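Side-chain contact in adenine phosphoribosyltransferase (Leishmania donovani, PDB 1QB7), which probably catalyses the transfer of a phosphoribosyl group from 5-phospho-alpha-D-ribose 1-diphosphate to adenine, giving AMP and diphosphate in the purine salvage pathway: residues S19-K24 with S50-K55. Numbering follows the deposited sequence.
Sequences SQLLKK and SPETLK
L21 of helix 17-25 pushes its isobutyl group between E52 and T53 on the first turn of helix 51-67. Its CG sits 3.4 Å from T53 OG1, the two side chains running antiparallel alongside each other. With CG swung anti to the backbone N of L21 (chi1 -160°), one methyl, CD2, lies 3.6 Å from the carbonyl O of E52, while the other, CD1, comes 3.8 Å from E52 OE1. The extended E52 chain lies roughly perpendicular to L21, its CG and carboxylate against the two methyls. Beside L21 in sequence, L22 CD2 meets T53 CG2 at 3.6 Å; L22 also packs on I57, on L203 of strand 203-204 and on the loop residue L202, so that helix 17-25 is wedged between that strand and the start of helix 51-67.

T53 thus divides its work: CG2 packs on L22, while OG1, which also lies against L21, shares a short 2.6 Å hydrogen bond with OG of S50, the N-cap residue, and another with S25 OG. No hydrogen bond directly joins 19-24 to 50-55, whose contact rests on van der Waals packing; the polar link between the helices runs through S25 OG, which joins L21 O to the buried threonine hydroxyl.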
ATOM      1  N   SER A  19     -18.230  13.077  -0.867  1.00 19.49           N
ATOM      2  CA  SER A  19     -17.665  14.158  -0.065  1.00 20.22           C
ATOM      3  C   SER A  19     -18.221  14.110   1.354  1.00 21.38           C
ATOM      4  O   SER A  19     -17.499  14.308   2.337  1.00 21.24           O
ATOM      5  CB  SER A  19     -17.995  15.505  -0.703  1.00 18.40           C
ATOM      6  OG  SER A  19     -17.585  16.569   0.130  1.00 18.88           O
ATOM      7  N   GLN A  20     -19.516  13.837   1.437  1.00 22.32           N
ATOM      8  CA  GLN A  20     -20.231  13.741   2.698  1.00 24.04           C
ATOM      9  C   GLN A  20     -19.730  12.558   3.516  1.00 23.18           C
ATOM     10  O   GLN A  20     -19.529  12.668   4.720  1.00 22.96           O
ATOM     11  CB  GLN A  20     -21.726  13.559   2.422  1.00 27.49           C
ATOM     12  CG  GLN A  20     -22.382  14.713   1.688  1.00 34.05           C
ATOM     13  CD  GLN A  20     -22.690  15.868   2.605  1.00 40.92           C
ATOM     14  OE1 GLN A  20     -23.851  16.114   2.931  1.00 45.30           O
ATOM     15  NE2 GLN A  20     -21.651  16.581   3.045  1.00 44.95           N
ATOM     16  N   LEU A  21     -19.546  11.424   2.847  1.00 22.17           N
ATOM     17  CA  LEU A  21     -19.090  10.201   3.490  1.00 21.00           C
ATOM     18  C   LEU A  21     -17.677  10.365   4.041  1.00 19.39           C
ATOM     19  O   LEU A  21     -17.368   9.880   5.126  1.00 19.37           O
ATOM     20  CB  LEU A  21     -19.166   9.048   2.486  1.00 22.14           C
ATOM     21  CG  LEU A  21     -19.203   7.604   2.981  1.00 25.04           C
ATOM     22  CD1 LEU A  21     -20.141   7.450   4.159  1.00 26.63           C
ATOM     23  CD2 LEU A  21     -19.648   6.720   1.835  1.00 25.18           C
ATOM     24  N   LEU A  22     -16.832  11.067   3.293  1.00 17.72           N
ATOM     25  CA  LEU A  22     -15.454  11.318   3.706  1.00 18.28           C
ATOM     26  C   LEU A  22     -15.417  12.214   4.936  1.00 18.54           C
ATOM     27  O   LEU A  22     -14.648  11.974   5.865  1.00 18.34           O
ATOM     28  CB  LEU A  22     -14.664  11.967   2.568  1.00 16.59           C
ATOM     29  CG  LEU A  22     -14.267  11.035   1.427  1.00 16.36           C
ATOM     30  CD1 LEU A  22     -13.753  11.837   0.245  1.00 16.51           C
ATOM     31  CD2 LEU A  22     -13.217  10.059   1.918  1.00 13.22           C
ATOM     32  N   LYS A  23     -16.259  13.243   4.938  1.00 18.60           N
ATOM     33  CA  LYS A  23     -16.335  14.176   6.056  1.00 18.98           C
ATOM     34  C   LYS A  23     -16.807  13.439   7.320  1.00 17.70           C
ATOM     35  O   LYS A  23     -16.357  13.726   8.428  1.00 18.51           O
ATOM     36  CB  LYS A  23     -17.294  15.310   5.693  1.00 20.07           C
ATOM     37  CG  LYS A  23     -17.504  16.372   6.751  1.00 23.38           C
ATOM     38  CD  LYS A  23     -18.594  17.325   6.276  1.00 27.78           C
ATOM     39  CE  LYS A  23     -19.028  18.320   7.341  1.00 33.34           C
ATOM     40  NZ  LYS A  23     -17.945  19.266   7.732  1.00 35.46           N
ATOM     41  N   LYS A  24     -17.687  12.463   7.127  1.00 17.92           N
ATOM     42  CA  LYS A  24     -18.242  11.667   8.214  1.00 18.17           C
ATOM     43  C   LYS A  24     -17.245  10.636   8.740  1.00 19.69           C
ATOM     44  O   LYS A  24     -17.124  10.446   9.948  1.00 19.62           O
ATOM     45  CB  LYS A  24     -19.517  10.965   7.733  1.00 21.04           C
ATOM     46  CG  LYS A  24     -20.167  10.025   8.740  1.00 25.19           C
ATOM     47  CD  LYS A  24     -21.318   9.250   8.095  1.00 30.36           C
ATOM     48  CE  LYS A  24     -21.841   8.124   8.988  1.00 31.84           C
ATOM     49  NZ  LYS A  24     -22.473   8.623  10.243  1.00 33.94           N
ATOM     50  N   SER A  50     -13.424   1.940   6.790  1.00 15.72           N
ATOM     51  CA  SER A  50     -14.826   2.227   6.505  1.00 17.02           C
ATOM     52  C   SER A  50     -15.168   1.610   5.147  1.00 16.46           C
ATOM     53  O   SER A  50     -14.861   2.183   4.098  1.00 17.08           O
ATOM     54  CB  SER A  50     -15.073   3.738   6.477  1.00 16.74           C
ATOM     55  OG  SER A  50     -16.357   4.027   5.940  1.00 19.61           O
ATOM     56  N   PRO A  51     -15.780   0.413   5.153  1.00 18.35           N
ATOM     57  CA  PRO A  51     -16.161  -0.291   3.925  1.00 19.51           C
ATOM     58  C   PRO A  51     -16.955   0.562   2.939  1.00 19.39           C
ATOM     59  O   PRO A  51     -16.659   0.582   1.745  1.00 19.70           O
ATOM     60  CB  PRO A  51     -16.993  -1.457   4.455  1.00 19.01           C
ATOM     61  CG  PRO A  51     -16.343  -1.758   5.747  1.00 18.77           C
ATOM     62  CD  PRO A  51     -16.139  -0.388   6.338  1.00 18.29           C
ATOM     63  N   GLU A  52     -17.945   1.286   3.449  1.00 21.53           N
ATOM     64  CA  GLU A  52     -18.786   2.119   2.599  1.00 23.17           C
ATOM     65  C   GLU A  52     -17.987   3.257   1.967  1.00 21.44           C
ATOM     66  O   GLU A  52     -18.168   3.568   0.790  1.00 20.04           O
ATOM     67  CB  GLU A  52     -19.974   2.672   3.393  1.00 25.66           C
ATOM     68  CG  GLU A  52     -21.043   3.305   2.516  1.00 35.18           C
ATOM     69  CD  GLU A  52     -22.138   4.023   3.296  1.00 40.67           C
ATOM     70  OE1 GLU A  52     -22.011   4.187   4.534  1.00 44.10           O
ATOM     71  OE2 GLU A  52     -23.127   4.441   2.653  1.00 42.97           O
ATOM     72  N   THR A  53     -17.084   3.857   2.740  1.00 19.65           N
ATOM     73  CA  THR A  53     -16.278   4.960   2.227  1.00 18.61           C
ATOM     74  C   THR A  53     -15.267   4.480   1.188  1.00 17.06           C
ATOM     75  O   THR A  53     -15.112   5.100   0.136  1.00 17.16           O
ATOM     76  CB  THR A  53     -15.559   5.723   3.366  1.00 20.15           C
ATOM     77  OG1 THR A  53     -16.508   6.058   4.386  1.00 20.76           O
ATOM     78  CG2 THR A  53     -14.938   7.014   2.843  1.00 18.72           C
ATOM     79  N   LEU A  54     -14.613   3.357   1.460  1.00 16.60           N
ATOM     80  CA  LEU A  54     -13.630   2.815   0.530  1.00 16.59           C
ATOM     81  C   LEU A  54     -14.309   2.483  -0.806  1.00 18.09           C
ATOM     82  O   LEU A  54     -13.795   2.818  -1.880  1.00 18.37           O
ATOM     83  CB  LEU A  54     -12.972   1.568   1.124  1.00 17.26           C
ATOM     84  CG  LEU A  54     -11.673   1.082   0.483  1.00 17.12           C
ATOM     85  CD1 LEU A  54     -10.569   2.130   0.609  1.00 14.76           C
ATOM     86  CD2 LEU A  54     -11.257  -0.205   1.163  1.00 19.61           C
ATOM     87  N   LYS A  55     -15.492   1.878  -0.729  1.00 16.61           N
ATOM     88  CA  LYS A  55     -16.249   1.516  -1.919  1.00 17.46           C
ATOM     89  C   LYS A  55     -16.680   2.761  -2.704  1.00 16.63           C
ATOM     90  O   LYS A  55     -16.618   2.782  -3.934  1.00 16.19           O
ATOM     91  CB  LYS A  55     -17.470   0.674  -1.540  1.00 18.52           C
ATOM     92  CG  LYS A  55     -18.223   0.129  -2.739  1.00 24.72           C
ATOM     93  CD  LYS A  55     -19.433  -0.676  -2.330  1.00 29.06           C
ATOM     94  CE  LYS A  55     -20.243  -1.072  -3.554  1.00 36.64           C
ATOM     95  NZ  LYS A  55     -21.450  -1.885  -3.202  1.00 44.11           N
TER